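Local coordinates for protein dehydratase, IlvD/Edd family (Caulobacter crescentus, PDB 5OYN) that catalyses the dehydration of D-xylonate to 2-dehydro-3-deoxy-D-arabinonate, and of D-gluconate with similar efficiency, using a [2Fe-2S] cluster and a magnesium ion, at residues P154-L158 with G227-T231; R183-A187 with Q477-L483; A235-Y240 with G329-R334; L342-L346 with M363-Q368; T492-R497 with S504-A510. All blocks are in the same frame, centred on the assembly; numbering follows the deposited sequence.

Contact 1: residues P154-L158 with G227-T231; sequences PAIVL and GLSLT
Leu228, Val157 and Ile156 carry most of this buried contact between an edge strand and the loop that follows helix 215-225. Residues 155-158 are extended, while 227-231 have no regular structure: Gly227 closes the preceding helix in a Schellman motif with positive phi (76°), and Leu228 (phi/psi -103/-6) turns its carbonyl to the strand. Val157 N donates to Leu228 O at 2.9 Å, almost linearly (172°), and Ile156 CA adds a CA-H...O contact of 3.5 Å to the same Leu228 O. CA atoms pair Ile156 with Leu228 (5.5 Å) and Val157 with Ser229 (4.9 Å). The extended t,t side chain of Ile156 brings CD1 to 4.3 Å from Leu230 CD2. A water bridges the segments further along, donating to Val157 O (2.6 Å) and accepting from Leu230 N (3.0 Å). Strand 155-159 ends a four-stranded parallel sheet, beside strand 130-135, so the loop caps its open edge; Ile156 also packs on helix 241-259, while Val157 and Leu228 meet Ile145 of helix 141-151.

Contact 2: residues R183-A187 with Q477-L483; sequences RRKLA and QPPDHLL
This is a surface contact between the last turn of helix 177-187, from the N-terminal family region, and the loop and first turn of helix 480-484, from the C-terminal one. Pro479 is the N-cap residue of the second helix; Gln477, two residues earlier, is extended (-105/156). CA atoms approach at Ala187-Asp480 (5.8 Å) and Arg184-Leu483 (7.1 Å). Ala187 points its methyl into the gap: CB lies 3.8 Å from Leu483 CD1, 3.6 Å from Asp480 OD1 and 3.7 Å from Gln477 NE2. Gln477, chi1 p and chi2 t, places OE1 3.3 Å from Arg184 CG and 3.5 Å from Arg183 CB. Arg184 (m,t) lays CB 4.1 Å from Leu483 CD2. Arg184 forms a salt bridge with Asp503, and Arg183 with Asp31 of the second subunit and the terminal carboxylate of His600 of that same subunit. No hydrogen bond crosses between the segments, so the contact rests on van der Waals packing: the Gln477 amide and Asp480 carboxylate lie against aliphatic parts of the arginines and the Ala187 methyl, beside the apolar Ala187-Leu483 touch.

Contact 3: residues A235-Y240 with G329-R334; sequences AIPAPY and GERFHR
A loop ending in a type I beta turn (Pro237 to Tyr240, closed by Tyr240 N to Pro237 O, 3.1 Å) packs against the short helix 329-335, in a buried region near the cluster ligand Cys210. Nearest CA atoms are Ala235-His333 (5.1 Å) and Pro237-Glu330 (6.4 Å). His333 has the most surface covered: with chi1 t (166°) and chi2 -95°, its imidazole lies along the loop, and Ile236 CA sits over one ring face, 3.7 Å from the centroid, as a CH-pi contact. Ala235 points at the helix, CB 3.7 Å from His333 CB and 4.0 Å from Phe332 CD2, Phe332 being t. A water donates to both Ala235 O (3.1 Å) and Gly329 O (3.2 Å). The C-gamma exo ring of Pro237 sets CG 4.0 Å from Glu330 CG. Glu330 (m,t) leaves the helix sideways, but its carboxylate swings to the loop, with OE2 accepting from Asp165 N. Arg334 makes a cation-pi contact with Trp167 of the third subunit, and Tyr240 packs on Leu164 of that chain, placing this junction at a subunit interface. Tyr240 (chi1 m) reaches the helix edge-on, its OH donating a very short 2.4 Å hydrogen bond to Glu330 OE1.

Contact 4: residues L342-L346 with M363-Q368; sequences LWELL and MSENLQ
Leu367 is the chief bump here, with more surface covered than any other residue of the pair. Its m,t side chain projects from helix 363-367 into the hollow on helix 337-347 bounded by Leu342, Trp343 and Leu346. Leu367 CD1 rests 3.6 Å from Leu342 CB, and Leu367 CB lies 4.1 Å from Leu346 CD2. The short helical segments cross at -119°, with axes 10.2 Å apart at closest approach; CA atoms come nearest at Trp343-Leu367 (5.7 Å) and Leu346-Ser364 (7.3 Å). Leu346 (t,p) answers as the bump from the other side, pointing at the second helix with CD1 4.1 Å from Ser364 CB. Toward the N-terminal ends of both segments, Leu342 (m,t) meets the bent Met363 (t,p): Leu342 CD1 to Met363 CE is 3.6 Å. Trp343, chi1 t, flanks the hollow, its indole edge turned so that CD1 is 3.1 Å from Leu367 O. No hydrogen bond links the segments. Behind the first helix, Leu342 and Leu345 pack on helix 270-282, while Asn366 ties the second to Thr357 and Thr359 by hydrogen bonds. This is plain apolar helix-helix packing at a steep crossing, joining successive helices of the N-terminal family region away from the cluster and magnesium sites.

Contact 5: residues T492-R497 with S504-A510; sequences TLGDGR and SPSILNA
Three backbone hydrogen bonds and one between hydroxyls hold these segments, whose short strands 492-494 and 507-510 run parallel (4°, axes 5.1 Å apart). Leu493 and Ile507 form a single parallel bridge, CA to CA 4.5 Å: Ile507 N donates to Thr492 O (2.9 Å, 168°), and Gly494 N to Ile507 O (3.2 Å, 149°), which also receives Leu493 CA-H at 3.3 Å. Beyond the bridge the first segment bends at Asp495 (-93/7), and Asn509 N, on a residue with positive phi (63/33), donates to Gly496 O at 3.0 Å. Thr492 OG1 (chi1 p) donates to Ser506 OG (2.7 Å), itself bonded to Gln498. Leu493 CD1 and Ile507 CG2 touch at 3.6 Å. Three buried polar side chains find partners outside the pair: Asp495 accepts from the backbone N atoms of Gly461, Ala462 and Ser514, Asn509 ND2 donates to Gln290, and Arg497 NE to Asn288. Arg497 NH2 also makes a weak hydrogen bond to OE2 of the magnesium ligand Glu472; the Arg497 side chain, about 4 Å from the ion at its nearest atoms, lines the metal site. Strand 492-494 edges the mixed sheet beside strand 455-460, and strand 507-511 pairs antiparallel with 401-404, the bridge linking the two sheets.

How the contacts relate
Contacts 1, 3 and 5 are buried, contact 4 is partly so and contact 2 lies at the surface. Contacts 1 and 3 share the connection between helices 215-225 and 241-259, whose earlier part meets a sheet edge and later part a helix; contact 1 touches contact 4 where Thr231 packs on Asn366. Helices 329-335 and 337-347 follow one another, linking contacts 3 and 4. Backbone hydrogen bonds dominate contact 5, whereas contact 4 is apolar and contact 3 mixes ring packing with a short tyrosine-carboxylate bond. Contact 2 joins the N- and C-terminal family regions, and both contacts 2 and 3 have arginines reaching other subunits. Contact 5 comes nearest to magnesium.

Contact 1: residues P154-L158 with G227-T231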
# COMPACT_ATOMS: atom_id res chain seq x y z
N PRO A 154 -4.12 23.52 -16.19
CA PRO A 154 -4.64 22.38 -16.98
C PRO A 154 -5.08 21.24 -16.08
O PRO A 154 -4.37 20.82 -15.16
CB PRO A 154 -3.46 21.99 -17.87
CG PRO A 154 -2.54 23.17 -17.87
CD PRO A 154 -2.74 23.88 -16.59
N ALA A 155 -6.30 20.75 -16.33
CA ALA A 155 -6.98 19.78 -15.48
C ALA A 155 -7.56 18.67 -16.33
O ALA A 155 -7.71 18.81 -17.54
CB ALA A 155 -8.09 20.44 -14.67
N ILE A 156 -7.89 17.56 -15.68
CA ILE A 156 -8.54 16.44 -16.36
C ILE A 156 -9.22 15.59 -15.30
O ILE A 156 -8.67 15.41 -14.20
CB ILE A 156 -7.53 15.65 -17.23
CG1 ILE A 156 -8.22 14.70 -18.19
CG2 ILE A 156 -6.48 14.93 -16.37
CD1 ILE A 156 -7.20 13.91 -19.03
N VAL A 157 -10.43 15.12 -15.60
CA VAL A 157 -11.19 14.34 -14.64
C VAL A 157 -10.92 12.86 -14.88
O VAL A 157 -10.87 12.41 -16.03
CB VAL A 157 -12.70 14.63 -14.73
CG1 VAL A 157 -13.50 13.49 -14.09
CG2 VAL A 157 -13.04 15.96 -14.07
N LEU A 158 -10.72 12.12 -13.79
CA LEU A 158 -10.68 10.67 -13.82
C LEU A 158 -11.82 10.16 -12.96
O LEU A 158 -11.87 10.45 -11.76
CB LEU A 158 -9.34 10.12 -13.33
CG LEU A 158 -9.27 8.58 -13.32
CD1 LEU A 158 -9.52 7.99 -14.72
CD2 LEU A 158 -7.96 8.14 -12.79
N GLY A 227 -16.21 17.61 -22.13
CA GLY A 227 -14.89 17.49 -22.73
C GLY A 227 -13.74 17.57 -21.75
O GLY A 227 -12.63 17.94 -22.14
N LEU A 228 -13.98 17.20 -20.48
CA LEU A 228 -13.01 17.30 -19.40
C LEU A 228 -12.38 15.95 -19.03
O LEU A 228 -11.46 15.93 -18.20
CB LEU A 228 -13.68 17.91 -18.17
CG LEU A 228 -13.59 19.44 -18.12
CD1 LEU A 228 -14.27 20.03 -16.88
CD2 LEU A 228 -12.13 19.85 -18.18
N SER A 229 -12.83 14.85 -19.62
CA SER A 229 -12.22 13.55 -19.39
C SER A 229 -12.12 12.83 -20.72
O SER A 229 -12.75 13.23 -21.71
CB SER A 229 -13.03 12.72 -18.40
OG SER A 229 -14.26 12.37 -18.96
N LEU A 230 -11.30 11.78 -20.76
CA LEU A 230 -11.07 11.06 -22.00
C LEU A 230 -12.34 10.33 -22.44
O LEU A 230 -13.24 10.05 -21.64
CB LEU A 230 -9.92 10.07 -21.86
CG LEU A 230 -8.52 10.65 -21.58
CD1 LEU A 230 -7.50 9.55 -21.51
CD2 LEU A 230 -8.11 11.71 -22.62
N THR A 231 -12.42 10.04 -23.73
CA THR A 231 -13.63 9.43 -24.25
C THR A 231 -13.80 8.05 -23.64
O THR A 231 -12.86 7.25 -23.61
CB THR A 231 -13.57 9.33 -25.78
OG1 THR A 231 -13.14 10.58 -26.33
CG2 THR A 231 -14.92 9.01 -26.34
O HOH W 1 -10.21 10.98 -18.10

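Contact 2: residues R183-A187 with Q477-L483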
# COMPACT_ATOMS: atom_id res chain seq x y z
N ARG A 183 -38.92 1.11 0.69
CA ARG A 183 -39.75 1.90 1.59
C ARG A 183 -41.24 1.66 1.32
O ARG A 183 -42.05 1.66 2.24
CB ARG A 183 -39.42 3.39 1.46
CG ARG A 183 -38.17 3.83 2.23
CD ARG A 183 -38.31 5.21 2.85
NE ARG A 183 -37.64 6.26 2.08
CZ ARG A 183 -37.03 7.34 2.59
NH1 ARG A 183 -37.00 7.55 3.90
NH2 ARG A 183 -36.46 8.22 1.79
N ARG A 184 -41.59 1.40 0.06
CA ARG A 184 -42.98 1.18 -0.31
C ARG A 184 -43.45 -0.22 0.06
O ARG A 184 -44.58 -0.39 0.53
CB ARG A 184 -43.17 1.43 -1.80
CG ARG A 184 -42.83 2.86 -2.19
CD ARG A 184 -43.17 3.14 -3.63
NE ARG A 184 -42.16 3.96 -4.29
CZ ARG A 184 -41.53 3.61 -5.40
NH1 ARG A 184 -41.81 2.44 -5.98
NH2 ARG A 184 -40.62 4.42 -5.94
N LYS A 185 -42.60 -1.22 -0.14
CA LYS A 185 -43.00 -2.59 0.16
C LYS A 185 -43.02 -2.86 1.66
O LYS A 185 -43.82 -3.66 2.14
CB LYS A 185 -42.07 -3.56 -0.56
CG LYS A 185 -41.85 -3.17 -2.02
CD LYS A 185 -41.66 -4.40 -2.89
CE LYS A 185 -40.38 -4.29 -3.72
NZ LYS A 185 -40.65 -4.03 -5.16
N LEU A 186 -42.17 -2.18 2.43
CA LEU A 186 -42.22 -2.32 3.88
C LEU A 186 -43.47 -1.68 4.45
O LEU A 186 -44.04 -2.18 5.43
CB LEU A 186 -40.98 -1.69 4.51
CG LEU A 186 -40.89 -1.82 6.03
CD1 LEU A 186 -40.41 -3.22 6.42
CD2 LEU A 186 -39.96 -0.76 6.61
N ALA A 187 -43.92 -0.56 3.86
CA ALA A 187 -45.18 0.04 4.28
C ALA A 187 -46.36 -0.84 3.89
O ALA A 187 -47.25 -1.10 4.71
CB ALA A 187 -45.32 1.44 3.68
N GLN A 477 -43.35 9.50 -0.26
CA GLN A 477 -44.21 8.43 -0.74
C GLN A 477 -45.64 8.57 -0.20
O GLN A 477 -45.85 9.19 0.85
CB GLN A 477 -43.64 7.05 -0.36
CG GLN A 477 -43.68 6.70 1.12
CD GLN A 477 -43.34 5.24 1.36
OE1 GLN A 477 -42.54 4.64 0.63
NE2 GLN A 477 -43.95 4.65 2.39
N PRO A 478 -46.63 8.00 -0.89
CA PRO A 478 -48.02 8.06 -0.40
C PRO A 478 -48.14 7.48 0.99
O PRO A 478 -47.28 6.70 1.43
CB PRO A 478 -48.78 7.20 -1.42
CG PRO A 478 -47.97 7.25 -2.65
CD PRO A 478 -46.54 7.36 -2.21
N PRO A 479 -49.19 7.85 1.73
CA PRO A 479 -49.47 7.19 3.01
C PRO A 479 -49.77 5.71 2.81
O PRO A 479 -50.04 5.25 1.69
CB PRO A 479 -50.69 7.94 3.55
CG PRO A 479 -50.71 9.24 2.80
CD PRO A 479 -50.12 8.95 1.45
N ASP A 480 -49.72 4.96 3.91
CA ASP A 480 -49.78 3.51 3.80
C ASP A 480 -51.11 3.06 3.20
O ASP A 480 -51.14 2.19 2.32
CB ASP A 480 -49.58 2.86 5.17
CG ASP A 480 -48.24 3.23 5.81
OD1 ASP A 480 -47.45 3.97 5.19
OD2 ASP A 480 -47.99 2.77 6.95
N HIS A 481 -52.22 3.66 3.65
CA HIS A 481 -53.53 3.21 3.18
C HIS A 481 -53.65 3.32 1.67
O HIS A 481 -54.26 2.46 1.04
CB HIS A 481 -54.65 3.98 3.91
CG HIS A 481 -54.90 5.36 3.38
ND1 HIS A 481 -54.54 6.50 4.07
CD2 HIS A 481 -55.53 5.79 2.25
CE1 HIS A 481 -54.91 7.57 3.38
NE2 HIS A 481 -55.50 7.16 2.27
N LEU A 482 -53.02 4.34 1.07
CA LEU A 482 -53.02 4.47 -0.39
C LEU A 482 -52.07 3.46 -1.04
O LEU A 482 -52.40 2.88 -2.08
CB LEU A 482 -52.64 5.89 -0.79
CG LEU A 482 -53.78 6.91 -0.72
CD1 LEU A 482 -53.30 8.23 -0.16
CD2 LEU A 482 -54.41 7.09 -2.08
N LEU A 483 -50.89 3.25 -0.44
CA LEU A 483 -49.97 2.24 -0.95
C LEU A 483 -50.65 0.88 -1.01
O LEU A 483 -50.53 0.17 -2.02
CB LEU A 483 -48.71 2.17 -0.09
CG LEU A 483 -47.63 3.22 -0.41
CD1 LEU A 483 -46.59 3.34 0.70
CD2 LEU A 483 -46.99 2.93 -1.76

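Contact 3: residues A235-Y240 with G329-R334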
# COMPACT_ATOMS: atom_id res chain seq x y z
N ALA A 235 -18.25 5.85 -17.81
CA ALA A 235 -19.15 4.74 -17.53
C ALA A 235 -18.45 3.45 -17.10
O ALA A 235 -19.15 2.55 -16.62
CB ALA A 235 -20.01 4.42 -18.75
N ILE A 236 -17.14 3.33 -17.29
CA ILE A 236 -16.45 2.07 -16.94
C ILE A 236 -16.72 1.74 -15.48
O ILE A 236 -16.52 2.60 -14.60
CB ILE A 236 -14.94 2.17 -17.19
CG1 ILE A 236 -14.62 2.86 -18.52
CG2 ILE A 236 -14.33 0.78 -17.19
CD1 ILE A 236 -13.19 3.33 -18.65
N PRO A 237 -17.22 0.55 -15.15
CA PRO A 237 -17.39 0.19 -13.74
C PRO A 237 -16.04 0.10 -13.02
O PRO A 237 -15.05 -0.39 -13.57
CB PRO A 237 -18.10 -1.17 -13.80
CG PRO A 237 -18.78 -1.17 -15.15
CD PRO A 237 -17.80 -0.47 -16.05
N ALA A 238 -16.02 0.58 -11.78
CA ALA A 238 -14.79 0.66 -11.00
C ALA A 238 -13.92 -0.61 -10.99
O ALA A 238 -12.69 -0.46 -11.08
CB ALA A 238 -15.14 1.08 -9.57
N PRO A 239 -14.43 -1.83 -10.88
CA PRO A 239 -13.53 -2.99 -10.84
C PRO A 239 -13.09 -3.56 -12.18
O PRO A 239 -12.31 -4.52 -12.16
CB PRO A 239 -14.33 -4.04 -10.05
CG PRO A 239 -15.63 -3.38 -9.65
CD PRO A 239 -15.81 -2.21 -10.53
N TYR A 240 -13.53 -3.04 -13.32
CA TYR A 240 -13.00 -3.51 -14.60
C TYR A 240 -11.55 -3.07 -14.78
O TYR A 240 -11.15 -2.00 -14.31
CB TYR A 240 -13.80 -2.97 -15.79
CG TYR A 240 -15.14 -3.60 -16.06
CD1 TYR A 240 -15.86 -4.22 -15.05
CD2 TYR A 240 -15.71 -3.54 -17.32
CE1 TYR A 240 -17.11 -4.77 -15.28
CE2 TYR A 240 -16.96 -4.07 -17.58
CZ TYR A 240 -17.66 -4.69 -16.55
OH TYR A 240 -18.90 -5.24 -16.80
N GLY A 329 -25.26 0.19 -14.45
CA GLY A 329 -24.07 0.76 -15.06
C GLY A 329 -23.28 -0.21 -15.94
O GLY A 329 -22.66 0.21 -16.92
N GLU A 330 -23.28 -1.49 -15.60
CA GLU A 330 -22.53 -2.45 -16.41
C GLU A 330 -23.08 -2.53 -17.82
O GLU A 330 -22.33 -2.44 -18.80
CB GLU A 330 -22.56 -3.82 -15.76
CG GLU A 330 -21.64 -3.97 -14.55
CD GLU A 330 -21.30 -5.41 -14.28
OE1 GLU A 330 -20.44 -5.92 -15.03
OE2 GLU A 330 -21.89 -6.03 -13.36
N ARG A 331 -24.40 -2.71 -17.96
CA ARG A 331 -24.97 -2.79 -19.30
C ARG A 331 -24.79 -1.48 -20.06
O ARG A 331 -24.50 -1.48 -21.27
CB ARG A 331 -26.45 -3.18 -19.21
CG ARG A 331 -26.70 -4.64 -18.84
CD ARG A 331 -26.17 -5.61 -19.90
NE ARG A 331 -26.77 -5.47 -21.23
CZ ARG A 331 -27.91 -6.05 -21.62
NH1 ARG A 331 -28.62 -6.79 -20.79
NH2 ARG A 331 -28.35 -5.88 -22.87
N PHE A 332 -24.91 -0.35 -19.36
CA PHE A 332 -24.74 0.94 -20.01
C PHE A 332 -23.36 1.05 -20.63
O PHE A 332 -23.22 1.39 -21.82
CB PHE A 332 -25.00 2.07 -19.01
CG PHE A 332 -24.78 3.44 -19.59
CD1 PHE A 332 -25.37 3.81 -20.80
CD2 PHE A 332 -23.98 4.37 -18.93
CE1 PHE A 332 -25.17 5.06 -21.34
CE2 PHE A 332 -23.77 5.63 -19.47
CZ PHE A 332 -24.37 5.97 -20.67
N HIS A 333 -22.32 0.72 -19.86
CA HIS A 333 -20.96 0.89 -20.37
C HIS A 333 -20.64 -0.12 -21.48
O HIS A 333 -19.93 0.20 -22.44
CB HIS A 333 -19.94 0.78 -19.23
CG HIS A 333 -18.54 0.62 -19.71
ND1 HIS A 333 -17.93 -0.61 -19.85
CD2 HIS A 333 -17.65 1.53 -20.17
CE1 HIS A 333 -16.72 -0.45 -20.34
NE2 HIS A 333 -16.52 0.84 -20.54
N ARG A 334 -21.15 -1.34 -21.37
CA ARG A 334 -20.95 -2.31 -22.44
C ARG A 334 -21.66 -1.89 -23.72
O ARG A 334 -21.20 -2.23 -24.82
CB ARG A 334 -21.46 -3.68 -21.99
CG ARG A 334 -20.95 -4.86 -22.77
CD ARG A 334 -20.59 -6.01 -21.81
NE ARG A 334 -21.77 -6.58 -21.16
CZ ARG A 334 -21.88 -6.78 -19.85
NH1 ARG A 334 -20.86 -6.46 -19.06
NH2 ARG A 334 -22.99 -7.30 -19.34
O HOH W 2 -22.16 3.34 -16.32

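Contact 4: residues L342-L346 with M363-Q368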
# COMPACT_ATOMS: atom_id res chain seq x y z
N LEU A 342 -23.84 10.45 -26.65
CA LEU A 342 -23.45 11.68 -27.34
C LEU A 342 -23.50 11.50 -28.85
O LEU A 342 -23.84 12.44 -29.58
CB LEU A 342 -22.05 12.10 -26.89
CG LEU A 342 -22.02 12.66 -25.46
CD1 LEU A 342 -20.62 12.92 -25.00
CD2 LEU A 342 -22.89 13.93 -25.32
N TRP A 343 -23.16 10.31 -29.34
CA TRP A 343 -23.19 10.07 -30.78
C TRP A 343 -24.60 10.22 -31.31
O TRP A 343 -24.84 10.94 -32.29
CB TRP A 343 -22.65 8.68 -31.07
CG TRP A 343 -22.58 8.28 -32.52
CD1 TRP A 343 -21.50 8.38 -33.35
CD2 TRP A 343 -23.63 7.68 -33.29
NE1 TRP A 343 -21.82 7.88 -34.60
CE2 TRP A 343 -23.12 7.45 -34.58
CE3 TRP A 343 -24.95 7.32 -33.01
CZ2 TRP A 343 -23.89 6.87 -35.59
CZ3 TRP A 343 -25.71 6.76 -34.02
CH2 TRP A 343 -25.18 6.54 -35.29
N GLU A 344 -25.55 9.53 -30.67
CA GLU A 344 -26.97 9.66 -30.97
C GLU A 344 -27.35 11.13 -31.10
O GLU A 344 -27.93 11.54 -32.10
CB GLU A 344 -27.77 8.96 -29.86
CG GLU A 344 -29.04 8.27 -30.28
CD GLU A 344 -28.86 7.16 -31.31
OE1 GLU A 344 -27.90 6.38 -31.21
OE2 GLU A 344 -29.70 7.07 -32.23
N LEU A 345 -26.99 11.94 -30.10
CA LEU A 345 -27.34 13.36 -30.13
C LEU A 345 -26.66 14.07 -31.29
O LEU A 345 -27.31 14.79 -32.06
CB LEU A 345 -26.97 14.02 -28.80
CG LEU A 345 -27.94 13.71 -27.65
CD1 LEU A 345 -27.29 14.01 -26.32
CD2 LEU A 345 -29.26 14.47 -27.81
N LEU A 346 -25.34 13.87 -31.44
CA LEU A 346 -24.59 14.53 -32.50
C LEU A 346 -25.24 14.30 -33.87
O LEU A 346 -25.28 15.21 -34.71
CB LEU A 346 -23.15 14.02 -32.49
CG LEU A 346 -22.23 14.54 -33.58
CD1 LEU A 346 -21.63 15.86 -33.13
CD2 LEU A 346 -21.14 13.53 -33.90
N MET A 363 -15.18 17.36 -29.96
CA MET A 363 -16.24 16.43 -29.56
C MET A 363 -16.63 15.54 -30.72
O MET A 363 -16.56 14.31 -30.62
CB MET A 363 -17.46 17.19 -29.03
CG MET A 363 -18.44 16.28 -28.27
SD MET A 363 -17.81 15.57 -26.71
CE MET A 363 -17.86 13.86 -27.15
N SER A 364 -17.00 16.14 -31.86
CA SER A 364 -17.37 15.35 -33.03
C SER A 364 -16.28 14.36 -33.41
O SER A 364 -16.56 13.19 -33.71
CB SER A 364 -17.68 16.26 -34.22
OG SER A 364 -17.51 15.55 -35.44
N GLU A 365 -15.02 14.81 -33.44
CA GLU A 365 -13.93 13.91 -33.79
C GLU A 365 -13.85 12.75 -32.80
O GLU A 365 -13.62 11.60 -33.21
CB GLU A 365 -12.60 14.68 -33.84
CG GLU A 365 -12.36 15.44 -35.15
CD GLU A 365 -11.17 16.42 -35.09
OE1 GLU A 365 -10.92 17.04 -34.03
OE2 GLU A 365 -10.48 16.58 -36.13
N ASN A 366 -14.08 13.03 -31.51
CA ASN A 366 -14.06 11.97 -30.49
C ASN A 366 -15.15 10.94 -30.74
O ASN A 366 -14.96 9.75 -30.49
CB ASN A 366 -14.24 12.57 -29.09
CG ASN A 366 -13.06 13.37 -28.64
OD1 ASN A 366 -11.96 13.19 -29.16
ND2 ASN A 366 -13.27 14.29 -27.70
N LEU A 367 -16.30 11.39 -31.25
CA LEU A 367 -17.50 10.58 -31.30
C LEU A 367 -17.58 9.69 -32.53
O LEU A 367 -18.48 8.85 -32.60
CB LEU A 367 -18.73 11.48 -31.24
CG LEU A 367 -18.91 12.04 -29.84
CD1 LEU A 367 -20.08 12.98 -29.75
CD2 LEU A 367 -19.11 10.88 -28.92
N GLN A 368 -16.68 9.84 -33.49
CA GLN A 368 -16.72 8.99 -34.68
C GLN A 368 -16.53 7.54 -34.29
O GLN A 368 -15.55 7.19 -33.61
CB GLN A 368 -15.66 9.42 -35.69
CG GLN A 368 -15.91 10.83 -36.24
CD GLN A 368 -17.36 11.03 -36.68
OE1 GLN A 368 -18.08 11.90 -36.15
NE2 GLN A 368 -17.82 10.20 -37.64

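Contact 5: residues T492-R497 with S504-A510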
# COMPACT_ATOMS: atom_id res chain seq x y z
N THR A 492 -45.37 15.39 -6.16
CA THR A 492 -44.44 15.78 -5.11
C THR A 492 -43.81 17.10 -5.49
O THR A 492 -43.56 17.36 -6.67
CB THR A 492 -43.35 14.71 -4.89
OG1 THR A 492 -42.97 14.13 -6.14
CG2 THR A 492 -43.85 13.61 -3.95
N LEU A 493 -43.58 17.94 -4.48
CA LEU A 493 -42.99 19.25 -4.71
C LEU A 493 -42.33 19.73 -3.43
O LEU A 493 -42.85 19.48 -2.34
CB LEU A 493 -44.06 20.25 -5.17
CG LEU A 493 -43.70 21.73 -5.15
CD1 LEU A 493 -44.27 22.39 -6.37
CD2 LEU A 493 -44.25 22.40 -3.90
N GLY A 494 -41.19 20.40 -3.56
CA GLY A 494 -40.50 20.94 -2.40
C GLY A 494 -39.35 21.83 -2.81
O GLY A 494 -38.96 21.88 -3.98
N ASP A 495 -38.81 22.55 -1.82
CA ASP A 495 -37.67 23.44 -2.03
C ASP A 495 -36.34 22.75 -1.75
O ASP A 495 -35.29 23.42 -1.77
CB ASP A 495 -37.81 24.71 -1.18
CG ASP A 495 -37.79 24.44 0.33
OD1 ASP A 495 -37.95 23.26 0.73
OD2 ASP A 495 -37.62 25.40 1.12
N GLY A 496 -36.35 21.45 -1.50
CA GLY A 496 -35.16 20.64 -1.42
C GLY A 496 -34.93 19.84 -2.69
O GLY A 496 -35.44 20.17 -3.77
N ARG A 497 -34.15 18.76 -2.55
CA ARG A 497 -33.72 17.90 -3.65
C ARG A 497 -34.24 16.48 -3.43
O ARG A 497 -34.97 16.21 -2.47
CB ARG A 497 -32.20 17.93 -3.80
CG ARG A 497 -31.56 19.30 -3.52
CD ARG A 497 -30.09 19.39 -3.90
NE ARG A 497 -29.45 18.09 -3.80
CZ ARG A 497 -28.90 17.60 -2.69
NH1 ARG A 497 -28.89 18.32 -1.59
NH2 ARG A 497 -28.36 16.39 -2.70
N SER A 504 -39.28 9.23 -8.63
CA SER A 504 -40.42 10.10 -8.34
C SER A 504 -40.40 11.28 -9.30
O SER A 504 -39.39 11.99 -9.35
CB SER A 504 -40.35 10.61 -6.90
OG SER A 504 -40.52 9.55 -5.98
N PRO A 505 -41.48 11.53 -10.07
CA PRO A 505 -41.50 12.71 -10.97
C PRO A 505 -41.73 14.00 -10.19
O PRO A 505 -42.74 14.67 -10.35
CB PRO A 505 -42.67 12.37 -11.91
CG PRO A 505 -43.60 11.56 -11.08
CD PRO A 505 -42.75 10.78 -10.09
N SER A 506 -40.78 14.35 -9.34
CA SER A 506 -40.99 15.43 -8.40
C SER A 506 -40.72 16.78 -9.06
O SER A 506 -40.02 16.88 -10.07
CB SER A 506 -40.09 15.28 -7.18
OG SER A 506 -40.34 14.07 -6.49
N ILE A 507 -41.27 17.82 -8.44
CA ILE A 507 -40.93 19.20 -8.75
C ILE A 507 -39.92 19.67 -7.70
O ILE A 507 -40.24 19.72 -6.50
CB ILE A 507 -42.18 20.10 -8.79
CG1 ILE A 507 -43.01 19.77 -10.02
CG2 ILE A 507 -41.79 21.58 -8.84
CD1 ILE A 507 -44.47 19.59 -9.72
N LEU A 508 -38.72 20.01 -8.14
CA LEU A 508 -37.56 20.04 -7.26
C LEU A 508 -36.82 21.36 -7.38
O LEU A 508 -36.96 22.09 -8.36
CB LEU A 508 -36.56 18.93 -7.60
CG LEU A 508 -37.09 17.53 -7.39
CD1 LEU A 508 -36.87 16.73 -8.64
CD2 LEU A 508 -36.36 16.93 -6.22
N ASN A 509 -35.97 21.61 -6.37
CA ASN A 509 -35.01 22.71 -6.36
C ASN A 509 -35.71 24.07 -6.40
O ASN A 509 -35.18 25.02 -6.99
CB ASN A 509 -34.01 22.59 -7.52
CG ASN A 509 -33.32 21.23 -7.57
OD1 ASN A 509 -33.32 20.47 -6.59
ND2 ASN A 509 -32.72 20.92 -8.72
N ALA A 510 -36.89 24.15 -5.79
CA ALA A 510 -37.72 25.35 -5.92
C ALA A 510 -37.00 26.55 -5.31
O ALA A 510 -36.67 26.55 -4.12
CB ALA A 510 -39.07 25.13 -5.24